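Local coordinates for Mgp-operon protein 3 (Mycoplasma pneumoniae, PDB 6RJ1) that is a membrane-anchored surface adhesin, also known as P40/P90, that probably helps Mycoplasma pneumoniae attach to sugar-bearing host cells, at residues V809-F814 with P913-V918; S800-V805 with I891-T896; G781-V786 with G861-T866; H731-P736 with I832-T837; F814-D819 with I898-D903. All coordinates share one frame; numbering follows the deposited sequence.

Interaction 1: V809-F814 with P913-V918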
# COMPACT_ATOMS: atom_id res chain seq x y z
N VAL A 809 -8.98 0.34 13.72
CA VAL A 809 -9.84 -0.18 12.67
C VAL A 809 -10.46 0.97 11.87
O VAL A 809 -10.87 1.99 12.44
CB VAL A 809 -10.90 -1.19 13.22
CG1 VAL A 809 -11.87 -0.53 14.20
CG2 VAL A 809 -11.65 -1.90 12.09
N VAL A 810 -10.52 0.81 10.54
CA VAL A 810 -11.14 1.80 9.66
C VAL A 810 -12.36 1.18 8.99
O VAL A 810 -12.30 0.07 8.45
CB VAL A 810 -10.18 2.55 8.69
CG1 VAL A 810 -8.85 1.85 8.53
CG2 VAL A 810 -10.82 2.84 7.33
N ARG A 811 -13.48 1.90 9.10
CA ARG A 811 -14.76 1.52 8.52
C ARG A 811 -15.07 2.44 7.35
O ARG A 811 -14.93 3.67 7.45
CB ARG A 811 -15.88 1.58 9.56
CG ARG A 811 -17.18 0.98 9.07
CD ARG A 811 -18.27 1.08 10.09
NE ARG A 811 -19.57 0.83 9.48
CZ ARG A 811 -20.72 0.87 10.14
NH1 ARG A 811 -20.75 1.15 11.44
NH2 ARG A 811 -21.86 0.61 9.51
N LEU A 812 -15.51 1.84 6.24
CA LEU A 812 -15.88 2.55 5.02
C LEU A 812 -17.37 2.38 4.78
O LEU A 812 -17.85 1.26 4.66
CB LEU A 812 -15.03 2.09 3.83
CG LEU A 812 -13.51 2.09 4.07
CD1 LEU A 812 -12.78 1.39 2.96
CD2 LEU A 812 -12.98 3.50 4.31
N ASN A 813 -18.10 3.50 4.78
CA ASN A 813 -19.56 3.53 4.65
C ASN A 813 -20.03 3.95 3.28
O ASN A 813 -19.46 4.84 2.66
CB ASN A 813 -20.18 4.40 5.75
CG ASN A 813 -19.63 4.09 7.11
OD1 ASN A 813 -19.90 3.03 7.69
ND2 ASN A 813 -18.82 4.99 7.65
N PHE A 814 -21.10 3.28 2.80
CA PHE A 814 -21.68 3.50 1.47
C PHE A 814 -23.18 3.71 1.52
O PHE A 814 -23.84 3.25 2.46
CB PHE A 814 -21.34 2.31 0.54
CG PHE A 814 -19.88 1.92 0.50
CD1 PHE A 814 -18.99 2.57 -0.35
CD2 PHE A 814 -19.40 0.90 1.31
CE1 PHE A 814 -17.64 2.22 -0.37
CE2 PHE A 814 -18.05 0.55 1.28
CZ PHE A 814 -17.18 1.21 0.44
N PRO A 913 -20.64 6.47 10.77
CA PRO A 913 -20.80 5.20 11.50
C PRO A 913 -19.44 4.51 11.64
O PRO A 913 -18.70 4.40 10.66
CB PRO A 913 -21.77 4.39 10.63
CG PRO A 913 -22.37 5.36 9.69
CD PRO A 913 -21.36 6.44 9.49
N ALA A 914 -19.09 4.15 12.88
CA ALA A 914 -17.79 3.57 13.20
C ALA A 914 -17.78 2.06 13.45
O ALA A 914 -18.84 1.42 13.48
CB ALA A 914 -17.19 4.31 14.40
N ALA A 915 -16.58 1.50 13.58
CA ALA A 915 -16.31 0.10 13.86
C ALA A 915 -15.58 -0.03 15.19
O ALA A 915 -15.07 0.95 15.72
CB ALA A 915 -15.49 -0.50 12.73
N LEU A 916 -15.53 -1.25 15.75
CA LEU A 916 -14.87 -1.53 17.02
C LEU A 916 -14.13 -2.85 16.91
O LEU A 916 -14.75 -3.87 16.64
CB LEU A 916 -15.91 -1.57 18.15
CG LEU A 916 -15.37 -1.51 19.58
CD1 LEU A 916 -15.06 -0.08 20.00
CD2 LEU A 916 -16.36 -2.11 20.54
N ALA A 917 -12.80 -2.81 17.06
CA ALA A 917 -11.93 -3.98 16.97
C ALA A 917 -11.46 -4.42 18.34
O ALA A 917 -10.94 -3.59 19.10
CB ALA A 917 -10.74 -3.69 16.08
N VAL A 918 -11.64 -5.70 18.66
CA VAL A 918 -11.25 -6.29 19.95
C VAL A 918 -10.73 -7.72 19.81
O VAL A 918 -11.26 -8.49 19.01
CB VAL A 918 -12.36 -6.22 21.04
CG1 VAL A 918 -12.43 -4.86 21.71
CG2 VAL A 918 -13.73 -6.64 20.50
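Arg811 and Asn813 bind successive backbone carbonyls of the segment 913-918. The extended Arg811 side chain, with CG anti to the backbone N (chi1 -171°), sends NH1 to Ala914 O at 2.8 Å, with an N-H...O angle of 153°. Ala914 O lies close to the guanidinium plane, but the donor stands above the plane of that carbonyl. Asn813 ND2 instead meets Pro913 O in the carbonyl plane, on a lone pair, at 3.1 Å, and it also bonds to Ile832 O. The strongest polar partner of Arg811 is Glu899, whose carboxylate forms a salt bridge with NH2, so the buried guanidinium has a counter-charge as well as a carbonyl to hold it.

Pro913 adds packing to these bonds. Its side chain runs at about a right angle to that of Arg811, and CB sits over one guanidinium face, offset toward the rim, 3.5 Å from Arg811 NH1. Its CD touches the amide of Asn813.

Farther along, the contact is apolar. Arg811 CB lies 3.8 Å from Ala915 CB, Val809 CG1 is 3.9 Å from the same Ala915 CB, and Val809 CB is 3.8 Å from Ala917 CB. The small alanines let the strand axes come within 6.0 Å, inclined at 149°, without any backbone bond between them.

The strand 808-815 is hydrogen-bonded to 799-805 on one flank and to 834-838 on the other, while 914-920 pairs with 888-896, whose Val893 also packs on Val809 and Ala915.

Interaction 2: S800-V805 with I891-T896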
# COMPACT_ATOMS: atom_id res chain seq x y z
N SER A 800 -21.01 -1.96 4.62
CA SER A 800 -19.76 -1.30 4.94
C SER A 800 -18.61 -2.24 4.71
O SER A 800 -18.80 -3.45 4.68
CB SER A 800 -19.77 -0.85 6.40
OG SER A 800 -20.77 0.12 6.62
N ALA A 801 -17.42 -1.69 4.55
CA ALA A 801 -16.20 -2.47 4.42
C ALA A 801 -15.30 -2.06 5.56
O ALA A 801 -15.29 -0.89 5.94
CB ALA A 801 -15.53 -2.19 3.10
N VAL A 802 -14.61 -3.02 6.14
CA VAL A 802 -13.69 -2.69 7.23
C VAL A 802 -12.30 -3.19 6.89
O VAL A 802 -12.15 -4.10 6.08
CB VAL A 802 -14.16 -3.10 8.66
CG1 VAL A 802 -15.51 -2.50 9.03
CG2 VAL A 802 -14.14 -4.61 8.85
N LEU A 803 -11.30 -2.57 7.51
CA LEU A 803 -9.89 -2.95 7.36
C LEU A 803 -9.11 -2.55 8.60
O LEU A 803 -9.49 -1.61 9.32
CB LEU A 803 -9.25 -2.39 6.07
CG LEU A 803 -8.99 -0.89 6.02
CD1 LEU A 803 -7.61 -0.60 5.48
CD2 LEU A 803 -10.06 -0.17 5.24
N LEU A 804 -8.02 -3.27 8.85
CA LEU A 804 -7.15 -3.01 9.98
C LEU A 804 -5.93 -2.24 9.52
O LEU A 804 -5.35 -2.53 8.46
CB LEU A 804 -6.75 -4.36 10.62
CG LEU A 804 -7.47 -4.79 11.92
CD1 LEU A 804 -8.98 -4.57 11.87
CD2 LEU A 804 -7.19 -6.24 12.21
N VAL A 805 -5.59 -1.19 10.28
CA VAL A 805 -4.42 -0.33 10.07
C VAL A 805 -3.63 -0.27 11.38
O VAL A 805 -4.10 -0.77 12.41
CB VAL A 805 -4.76 1.09 9.53
CG1 VAL A 805 -5.29 1.02 8.10
CG2 VAL A 805 -5.72 1.85 10.45
N ILE A 891 -9.25 -11.29 16.12
CA ILE A 891 -9.87 -10.00 16.40
C ILE A 891 -11.31 -9.99 15.84
O ILE A 891 -11.54 -10.46 14.74
CB ILE A 891 -9.01 -8.81 15.89
CG1 ILE A 891 -7.83 -8.54 16.85
CG2 ILE A 891 -9.85 -7.54 15.65
CD1 ILE A 891 -6.73 -7.59 16.34
N THR A 892 -12.25 -9.46 16.62
CA THR A 892 -13.64 -9.31 16.20
C THR A 892 -13.90 -7.84 15.91
O THR A 892 -13.54 -6.98 16.73
CB THR A 892 -14.59 -9.88 17.27
OG1 THR A 892 -14.38 -11.28 17.34
CG2 THR A 892 -16.06 -9.62 16.95
N VAL A 893 -14.51 -7.54 14.76
CA VAL A 893 -14.87 -6.18 14.41
C VAL A 893 -16.40 -6.05 14.39
O VAL A 893 -17.08 -6.83 13.73
CB VAL A 893 -14.17 -5.65 13.14
CG1 VAL A 893 -14.62 -4.23 12.82
CG2 VAL A 893 -12.65 -5.68 13.30
N SER A 894 -16.94 -5.10 15.16
CA SER A 894 -18.38 -4.87 15.27
C SER A 894 -18.73 -3.44 14.89
O SER A 894 -17.90 -2.55 15.02
CB SER A 894 -18.85 -5.16 16.69
OG SER A 894 -18.02 -4.55 17.67
N ARG A 895 -19.97 -3.21 14.45
CA ARG A 895 -20.47 -1.89 14.08
C ARG A 895 -20.83 -1.09 15.34
O ARG A 895 -21.32 -1.66 16.32
CB ARG A 895 -21.72 -2.00 13.20
CG ARG A 895 -21.45 -2.37 11.76
CD ARG A 895 -22.76 -2.46 11.00
NE ARG A 895 -22.55 -2.62 9.56
CZ ARG A 895 -22.35 -3.78 8.95
NH1 ARG A 895 -22.30 -4.91 9.64
NH2 ARG A 895 -22.17 -3.82 7.63
N THR A 896 -20.60 0.23 15.31
CA THR A 896 -20.94 1.17 16.39
C THR A 896 -21.52 2.45 15.79
O THR A 896 -21.20 2.80 14.65
CB THR A 896 -19.72 1.50 17.31
OG1 THR A 896 -18.66 2.07 16.55
CG2 THR A 896 -19.22 0.29 18.11
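Ser800 OG, on a residue whose backbone N faces the tip of Arg895, is gripped by two groups, the guanidinium NH2 of Arg811 and the amide OD1 of Asn813. The hydroxyl is thereby fixed within its own sheet, and Ser800 offers Arg895 its backbone and CB instead. Arg895 reaches across on a chain extended from CG to NE. Its NH2 ends 3.7 Å from Ser800 N, which lies at the edge of the guanidinium and near its plane, and 4.0 Å from Ser800 CB. These are van der Waals approaches and no bond joins the two residues. The polar hold on Arg895 comes mainly from Tyr856, whose hydroxyl is hydrogen-bonded to NH1. NE stands near Arg811 NH2, a pairing of like charges that the acidic groups nearby, Glu899 beside Arg811 and Asp787 at longer range from Arg895, would be expected to ease.

Beyond this polar end the contact is built from branched aliphatic side chains. Val893 points both methyls across, its CG1 anti to the backbone N (chi1 178°). CG1 lies 4.0 Å from Val802 CG2, and CG2 lies 4.1 Å from Leu804 CD1. In both pairs the side chains pass one another in opposite directions. The other methyl of Leu804, CD2, is a looser neighbour of Ile891 CD1 at 4.4 Å.

The strand axes are 9.3 Å apart at 135°, a separation characteristic of stacked beta-sheets meeting through a hydrophobic layer, and consistent with successive blades of the beta-propeller expected from the family.

Interaction 3: G781-V786 with G861-T866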
# COMPACT_ATOMS: atom_id res chain seq x y z
N GLY A 781 -6.51 -6.56 5.24
CA GLY A 781 -7.77 -7.26 5.45
C GLY A 781 -9.04 -6.51 5.12
O GLY A 781 -9.94 -6.48 5.95
N LEU A 782 -9.15 -5.97 3.90
CA LEU A 782 -10.40 -5.32 3.53
C LEU A 782 -11.49 -6.38 3.32
O LEU A 782 -11.29 -7.34 2.58
CB LEU A 782 -10.29 -4.41 2.29
CG LEU A 782 -11.60 -3.70 1.95
CD1 LEU A 782 -11.65 -2.31 2.51
CD2 LEU A 782 -11.87 -3.73 0.50
N LYS A 783 -12.62 -6.23 4.04
CA LYS A 783 -13.76 -7.12 3.94
C LYS A 783 -15.04 -6.33 4.02
O LYS A 783 -15.24 -5.55 4.95
CB LYS A 783 -13.74 -8.18 5.05
CG LYS A 783 -13.75 -9.61 4.55
CD LYS A 783 -15.10 -10.10 4.08
CE LYS A 783 -15.07 -11.60 3.84
NZ LYS A 783 -14.08 -12.01 2.80
N ALA A 784 -15.91 -6.53 3.03
CA ALA A 784 -17.22 -5.89 2.97
C ALA A 784 -18.23 -6.74 3.72
O ALA A 784 -18.00 -7.93 3.94
CB ALA A 784 -17.64 -5.74 1.52
N GLY A 785 -19.34 -6.12 4.09
CA GLY A 785 -20.42 -6.81 4.79
C GLY A 785 -21.74 -6.07 4.77
O GLY A 785 -21.78 -4.88 5.05
N VAL A 786 -22.84 -6.79 4.46
CA VAL A 786 -24.21 -6.25 4.45
C VAL A 786 -24.76 -6.33 5.87
O VAL A 786 -24.83 -7.43 6.43
CB VAL A 786 -25.15 -6.94 3.42
CG1 VAL A 786 -26.55 -6.33 3.44
CG2 VAL A 786 -24.58 -6.90 2.01
N GLY A 861 -23.47 -9.88 11.68
CA GLY A 861 -22.89 -8.65 11.15
C GLY A 861 -21.50 -8.36 11.68
O GLY A 861 -21.09 -7.20 11.75
N LEU A 862 -20.76 -9.44 12.05
CA LEU A 862 -19.43 -9.36 12.63
C LEU A 862 -18.36 -9.89 11.73
O LEU A 862 -18.54 -10.91 11.06
CB LEU A 862 -19.36 -10.10 13.98
CG LEU A 862 -20.42 -9.76 15.02
CD1 LEU A 862 -20.43 -10.80 16.12
CD2 LEU A 862 -20.22 -8.37 15.59
N TRP A 863 -17.23 -9.20 11.73
CA TRP A 863 -16.03 -9.56 10.99
C TRP A 863 -15.09 -10.27 11.97
O TRP A 863 -14.99 -9.87 13.14
CB TRP A 863 -15.34 -8.30 10.45
CG TRP A 863 -16.03 -7.60 9.32
CD1 TRP A 863 -15.78 -7.76 7.99
CD2 TRP A 863 -16.96 -6.52 9.43
NE1 TRP A 863 -16.53 -6.86 7.26
CE2 TRP A 863 -17.26 -6.08 8.12
CE3 TRP A 863 -17.58 -5.86 10.52
CZ2 TRP A 863 -18.15 -5.03 7.86
CZ3 TRP A 863 -18.47 -4.83 10.26
CH2 TRP A 863 -18.75 -4.42 8.94
N PHE A 864 -14.39 -11.31 11.49
CA PHE A 864 -13.42 -12.06 12.28
C PHE A 864 -12.09 -12.08 11.56
O PHE A 864 -12.01 -12.56 10.43
CB PHE A 864 -13.93 -13.47 12.61
CG PHE A 864 -15.17 -13.48 13.47
CD1 PHE A 864 -15.09 -13.28 14.85
CD2 PHE A 864 -16.42 -13.71 12.92
CE1 PHE A 864 -16.23 -13.28 15.64
CE2 PHE A 864 -17.57 -13.71 13.71
CZ PHE A 864 -17.47 -13.50 15.07
N TYR A 865 -11.05 -11.51 12.20
CA TYR A 865 -9.69 -11.42 11.66
C TYR A 865 -8.79 -12.44 12.34
O TYR A 865 -8.53 -12.33 13.54
CB TYR A 865 -9.13 -10.00 11.86
CG TYR A 865 -9.71 -8.98 10.90
CD1 TYR A 865 -10.97 -8.43 11.12
CD2 TYR A 865 -8.98 -8.56 9.79
CE1 TYR A 865 -11.52 -7.51 10.23
CE2 TYR A 865 -9.51 -7.62 8.91
CZ TYR A 865 -10.78 -7.10 9.12
OH TYR A 865 -11.30 -6.18 8.24
N THR A 866 -8.35 -13.44 11.57
CA THR A 866 -7.49 -14.50 12.07
C THR A 866 -6.03 -14.18 11.77
O THR A 866 -5.68 -13.87 10.63
CB THR A 866 -7.95 -15.87 11.55
OG1 THR A 866 -9.34 -16.03 11.86
CG2 THR A 866 -7.16 -17.02 12.15
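A seam between two facing antiparallel sheets is bridged here by Trp863 and Tyr865, whose aromatic rings carry polar groups across to the backbone of the strand 779-786. Tyr865 has CG beside its own backbone N (chi1 -75°), and the far end of its ring comes close to Gly781. The hydroxyl donates to Gly781 O at 2.7 Å, nearly along the C=O axis, with a C=O...O angle of 163°. The carbonyl oxygen lies near the plane of the ring, at its edge, and Tyr865 CE2 comes 3.9 Å from Gly781 CA, where a CB would point toward the segment 861-866.

Two residues away on the same strand, Trp863 NE1 gives a weak bond to Lys783 O at 3.0 Å, with the N-H...O angle only 128°. The indole is set obliquely to that carbonyl. Its CD1 packs on Lys783 CB at 3.6 Å, and the rest of the lysine chain turns away.

Such sheet-on-sheet packing fits neighbouring beta-propeller blades. At the start of the strand 862-868, Gly861 and Leu862 both face Ile857 in a G1 beta bulge, completing the hairpin with 851-857.

The six-membered part of the indole extends toward Gly785, with CZ2 4.1 Å from Gly785 N. Tyr856 meets the Trp863 ring at a steep inclination, and Val802 from the adjacent strand 799-805 packs against both Trp863 and Tyr865.

Interaction 4: H731-P736 with I832-T837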
# COMPACT_ATOMS: atom_id res chain seq x y z
N HIS A 731 -8.05 9.81 2.27
CA HIS A 731 -8.07 10.29 3.63
C HIS A 731 -6.71 10.17 4.27
O HIS A 731 -6.01 9.16 4.10
CB HIS A 731 -9.11 9.51 4.45
CG HIS A 731 -9.71 10.31 5.56
ND1 HIS A 731 -10.99 10.84 5.46
CD2 HIS A 731 -9.16 10.69 6.74
CE1 HIS A 731 -11.18 11.51 6.58
NE2 HIS A 731 -10.12 11.44 7.39
N TYR A 732 -6.34 11.18 5.04
CA TYR A 732 -5.09 11.23 5.77
C TYR A 732 -5.23 10.31 6.98
O TYR A 732 -6.11 10.49 7.82
CB TYR A 732 -4.77 12.68 6.16
CG TYR A 732 -3.60 12.87 7.10
CD1 TYR A 732 -2.32 12.46 6.75
CD2 TYR A 732 -3.77 13.55 8.30
CE1 TYR A 732 -1.23 12.68 7.60
CE2 TYR A 732 -2.69 13.78 9.15
CZ TYR A 732 -1.43 13.35 8.80
OH TYR A 732 -0.39 13.61 9.65
N LEU A 733 -4.38 9.28 7.01
CA LEU A 733 -4.39 8.27 8.06
C LEU A 733 -2.96 8.02 8.57
O LEU A 733 -2.29 7.09 8.13
CB LEU A 733 -5.05 6.99 7.49
CG LEU A 733 -5.46 5.89 8.46
CD1 LEU A 733 -6.39 6.41 9.53
CD2 LEU A 733 -6.12 4.76 7.70
N PRO A 734 -2.46 8.88 9.49
CA PRO A 734 -1.09 8.70 10.00
C PRO A 734 -0.96 7.57 11.01
O PRO A 734 -1.98 7.13 11.54
CB PRO A 734 -0.81 10.06 10.65
CG PRO A 734 -2.12 10.52 11.12
CD PRO A 734 -3.11 10.06 10.10
N VAL A 735 0.28 7.13 11.32
CA VAL A 735 0.51 6.12 12.37
C VAL A 735 0.24 6.76 13.74
O VAL A 735 0.46 7.97 13.89
CB VAL A 735 1.93 5.48 12.39
CG1 VAL A 735 2.02 4.31 11.44
CG2 VAL A 735 3.04 6.50 12.15
N PRO A 736 -0.19 6.00 14.77
CA PRO A 736 -0.36 6.61 16.09
C PRO A 736 0.98 7.16 16.58
O PRO A 736 2.00 6.48 16.48
CB PRO A 736 -0.83 5.45 16.96
CG PRO A 736 -1.35 4.45 16.02
CD PRO A 736 -0.48 4.56 14.83
N ILE A 832 -18.59 11.24 6.24
CA ILE A 832 -19.27 10.16 6.94
C ILE A 832 -18.97 8.78 6.28
O ILE A 832 -19.36 7.75 6.83
CB ILE A 832 -20.78 10.44 7.17
CG1 ILE A 832 -21.54 10.76 5.85
CG2 ILE A 832 -20.97 11.56 8.22
CD1 ILE A 832 -23.12 10.73 5.97
N SER A 833 -18.22 8.78 5.14
CA SER A 833 -17.80 7.59 4.39
C SER A 833 -16.56 6.93 4.99
O SER A 833 -16.27 5.77 4.69
CB SER A 833 -17.53 7.96 2.93
OG SER A 833 -16.43 8.85 2.82
N PHE A 834 -15.81 7.68 5.81
CA PHE A 834 -14.59 7.20 6.47
C PHE A 834 -14.68 7.37 7.98
O PHE A 834 -15.11 8.42 8.47
CB PHE A 834 -13.36 7.95 5.92
CG PHE A 834 -12.03 7.54 6.51
CD1 PHE A 834 -11.53 8.16 7.64
CD2 PHE A 834 -11.26 6.56 5.90
CE1 PHE A 834 -10.29 7.79 8.18
CE2 PHE A 834 -10.01 6.21 6.42
CZ PHE A 834 -9.54 6.83 7.55
N SER A 835 -14.21 6.35 8.72
CA SER A 835 -14.15 6.33 10.18
C SER A 835 -12.92 5.52 10.64
O SER A 835 -12.67 4.43 10.13
CB SER A 835 -15.43 5.75 10.77
OG SER A 835 -15.15 4.77 11.76
N TYR A 836 -12.17 6.07 11.61
CA TYR A 836 -11.02 5.40 12.20
C TYR A 836 -11.22 5.37 13.71
O TYR A 836 -11.39 6.43 14.33
CB TYR A 836 -9.70 6.07 11.79
CG TYR A 836 -8.51 5.66 12.63
CD1 TYR A 836 -7.83 4.47 12.38
CD2 TYR A 836 -8.08 6.44 13.70
CE1 TYR A 836 -6.74 4.08 13.16
CE2 TYR A 836 -7.02 6.05 14.50
CZ TYR A 836 -6.34 4.88 14.22
OH TYR A 836 -5.29 4.51 15.02
N THR A 837 -11.24 4.17 14.30
CA THR A 837 -11.40 4.00 15.74
C THR A 837 -10.13 3.32 16.27
O THR A 837 -9.82 2.21 15.83
CB THR A 837 -12.67 3.23 16.07
OG1 THR A 837 -13.75 3.77 15.32
CG2 THR A 837 -13.01 3.25 17.56
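CG is anti to the backbone N in both His731 (chi1 -150°) and Phe834 (chi1 -180°), which carries each CG out toward the other segment, and the two rings overlap in an offset stack. Their planes are only 12° apart and the centroids are separated by 3.9 Å. The offset shows in the individual atoms: Phe834 CD1 lies over the centre of the imidazole, whereas His731 CG is displaced toward the rim of the benzene ring. The closest pair is His731 CD2 with Phe834 CE1 at 3.4 Å. His731 CB stands over the same face of the phenyl ring, 3.9 Å from its centroid, and makes a CH-pi contact, so the face receives both the imidazole and its methylene. Tyr591 adds a further ring to the group, meeting His731 nearly in parallel.

This aromatic cluster ties the end of the strand 723-732, which belongs to a large mixed sheet, to the strand 834-838 of the next antiparallel sheet, as might be expected between successive parts of a beta-propeller. Phe834 also packs on Val810 and Leu812 of its own sheet and on Leu694 of the other.

Leu733, in the loop following the strand, fits against two rings with one methyl. Leu733 CD1 approaches Phe834 CZ in the ring plane, at the edge, at 3.7 Å, and reaches Tyr836 CD1 obliquely at the same 3.7 Å. Leu733 CD2 is 4.0 Å from Phe834 CZ. Farther along the loop Pro736 meets Tyr836 at about a right angle, Pro736 CG lying 4.1 Å from the tyrosine OH.

Interaction 5: F814-D819 with I898-D903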
# COMPACT_ATOMS: atom_id res chain seq x y z
N PHE A 814 -21.10 3.28 2.80
CA PHE A 814 -21.68 3.50 1.47
C PHE A 814 -23.18 3.71 1.52
O PHE A 814 -23.84 3.25 2.46
CB PHE A 814 -21.34 2.31 0.54
CG PHE A 814 -19.88 1.92 0.50
CD1 PHE A 814 -18.99 2.57 -0.35
CD2 PHE A 814 -19.40 0.90 1.31
CE1 PHE A 814 -17.64 2.22 -0.37
CE2 PHE A 814 -18.05 0.55 1.28
CZ PHE A 814 -17.18 1.21 0.44
N ASN A 815 -23.72 4.40 0.50
CA ASN A 815 -25.16 4.64 0.33
C ASN A 815 -25.72 3.45 -0.47
O ASN A 815 -25.36 3.28 -1.64
CB ASN A 815 -25.39 5.97 -0.41
CG ASN A 815 -26.84 6.39 -0.51
OD1 ASN A 815 -27.69 5.69 -1.06
ND2 ASN A 815 -27.13 7.56 0.02
N PRO A 816 -26.55 2.58 0.14
CA PRO A 816 -27.04 1.40 -0.60
C PRO A 816 -28.10 1.69 -1.67
O PRO A 816 -28.33 0.85 -2.55
CB PRO A 816 -27.56 0.49 0.50
CG PRO A 816 -27.95 1.40 1.60
CD PRO A 816 -27.05 2.60 1.53
N ASP A 817 -28.75 2.87 -1.60
CA ASP A 817 -29.78 3.27 -2.56
C ASP A 817 -29.18 3.76 -3.89
O ASP A 817 -29.89 3.77 -4.90
CB ASP A 817 -30.70 4.35 -1.97
CG ASP A 817 -31.27 4.04 -0.59
OD1 ASP A 817 -31.70 2.88 -0.38
OD2 ASP A 817 -31.29 4.96 0.26
N THR A 818 -27.89 4.17 -3.89
CA THR A 818 -27.19 4.69 -5.07
C THR A 818 -25.90 3.92 -5.40
O THR A 818 -25.35 4.11 -6.49
CB THR A 818 -26.87 6.20 -4.91
OG1 THR A 818 -25.95 6.39 -3.83
CG2 THR A 818 -28.12 7.06 -4.74
N ASP A 819 -25.40 3.09 -4.45
CA ASP A 819 -24.17 2.30 -4.55
C ASP A 819 -22.96 3.21 -4.78
O ASP A 819 -22.12 2.98 -5.66
CB ASP A 819 -24.29 1.14 -5.57
CG ASP A 819 -25.39 0.15 -5.24
OD1 ASP A 819 -25.37 -0.42 -4.13
OD2 ASP A 819 -26.28 -0.05 -6.10
N ILE A 898 -24.94 5.41 15.12
CA ILE A 898 -26.22 5.51 14.40
C ILE A 898 -25.98 5.09 12.94
O ILE A 898 -24.97 5.47 12.34
CB ILE A 898 -26.83 6.95 14.50
CG1 ILE A 898 -26.72 7.58 15.93
CG2 ILE A 898 -28.27 7.01 13.97
CD1 ILE A 898 -27.38 6.82 17.15
N GLU A 899 -26.90 4.28 12.40
CA GLU A 899 -26.82 3.76 11.03
C GLU A 899 -27.74 4.52 10.07
O GLU A 899 -28.69 5.17 10.51
CB GLU A 899 -27.10 2.25 11.01
CG GLU A 899 -26.17 1.41 11.88
CD GLU A 899 -24.71 1.36 11.48
OE1 GLU A 899 -24.43 1.17 10.27
OE2 GLU A 899 -23.84 1.48 12.37
N PHE A 900 -27.45 4.45 8.75
CA PHE A 900 -28.21 5.11 7.68
C PHE A 900 -29.62 4.51 7.59
O PHE A 900 -29.76 3.28 7.52
CB PHE A 900 -27.46 5.02 6.35
CG PHE A 900 -27.96 5.89 5.22
CD1 PHE A 900 -28.10 7.27 5.39
CD2 PHE A 900 -28.22 5.35 3.96
CE1 PHE A 900 -28.55 8.08 4.34
CE2 PHE A 900 -28.66 6.17 2.91
CZ PHE A 900 -28.82 7.52 3.11
N ASN A 901 -30.66 5.37 7.63
CA ASN A 901 -32.08 5.00 7.61
C ASN A 901 -32.45 4.04 8.76
O ASN A 901 -33.32 3.18 8.57
CB ASN A 901 -32.56 4.46 6.24
CG ASN A 901 -31.85 4.95 5.00
OD1 ASN A 901 -31.33 4.16 4.22
ND2 ASN A 901 -31.83 6.26 4.79
N GLU A 902 -31.81 4.19 9.94
CA GLU A 902 -32.05 3.39 11.15
C GLU A 902 -33.53 3.48 11.58
O GLU A 902 -34.11 2.48 12.03
CB GLU A 902 -31.12 3.83 12.30
CG GLU A 902 -30.92 2.79 13.38
CD GLU A 902 -29.62 2.90 14.15
OE1 GLU A 902 -28.82 1.94 14.11
OE2 GLU A 902 -29.40 3.95 14.81
N ASP A 903 -34.14 4.66 11.38
CA ASP A 903 -35.55 4.95 11.61
C ASP A 903 -36.12 5.77 10.42
O ASP A 903 -35.36 6.14 9.51
CB ASP A 903 -35.80 5.64 12.97
CG ASP A 903 -35.06 6.95 13.18
OD1 ASP A 903 -33.88 6.90 13.62
OD2 ASP A 903 -35.65 8.02 12.93
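Phe900 has CG anti to its backbone N (chi1 -167°), which starts the side chain toward the segment 814-819, and the ring meets Asn815, Pro816 and Asp817, each turned differently against it. The Asn815 amide plane is inclined at 61° to the ring and ND2 comes obliquely to within 3.5 Å of Phe900 CZ. Pro816 meets the edge instead, its CD near the ring plane and 3.9 Å from Phe900 CD2. The Asp817 carboxylate, 43° from the ring plane, brings OD2 to 3.9 Å from Phe900 CE2, again obliquely. One face of the ring is taken up by Asn901, whose ND2 stands over its centre, 3.5 Å above the plane. Asn901 and Asp817 reach toward each other tip to tip, yet Asn901 OD1 and Asp817 OD2 stay 4.0 Å apart without a bond, and Asp817 OD1 bonds to Lys796 N.

The chain 814-819 is folded back by Asp819 N bonding to Asn815 O at 2.8 Å, with weak bonds from Asp817 N and Thr818 N to Asn815 OD1. Turn packs on turn: a weakly bonded Asx-type turn where the strand 808-815 ends, and a type II beta turn, Glu899 to Glu902, closed weakly by Glu902 N to Glu899 O.

Interactions 1, 2 and 3 form one continuous interface between two antiparallel sheets. The centre of interaction 2 is about 5 Å from that of interaction 1 and about 6 Å from that of interaction 3. Adjoining strands within each sheet supply them in turn, as Leu812 N to Ala801 O (2.8 Å) and Val918 O to Thr892 N (2.8 Å) illustrate. Interaction 4 joins the first of these sheets to another, its centre about 10 Å from that of interaction 1. Interaction 5 closes one end of the interface, about 15 Å from interaction 1 between centres; Arg811 NH2 and Glu899 OE1, 2.7 Å apart, connect these two contacts.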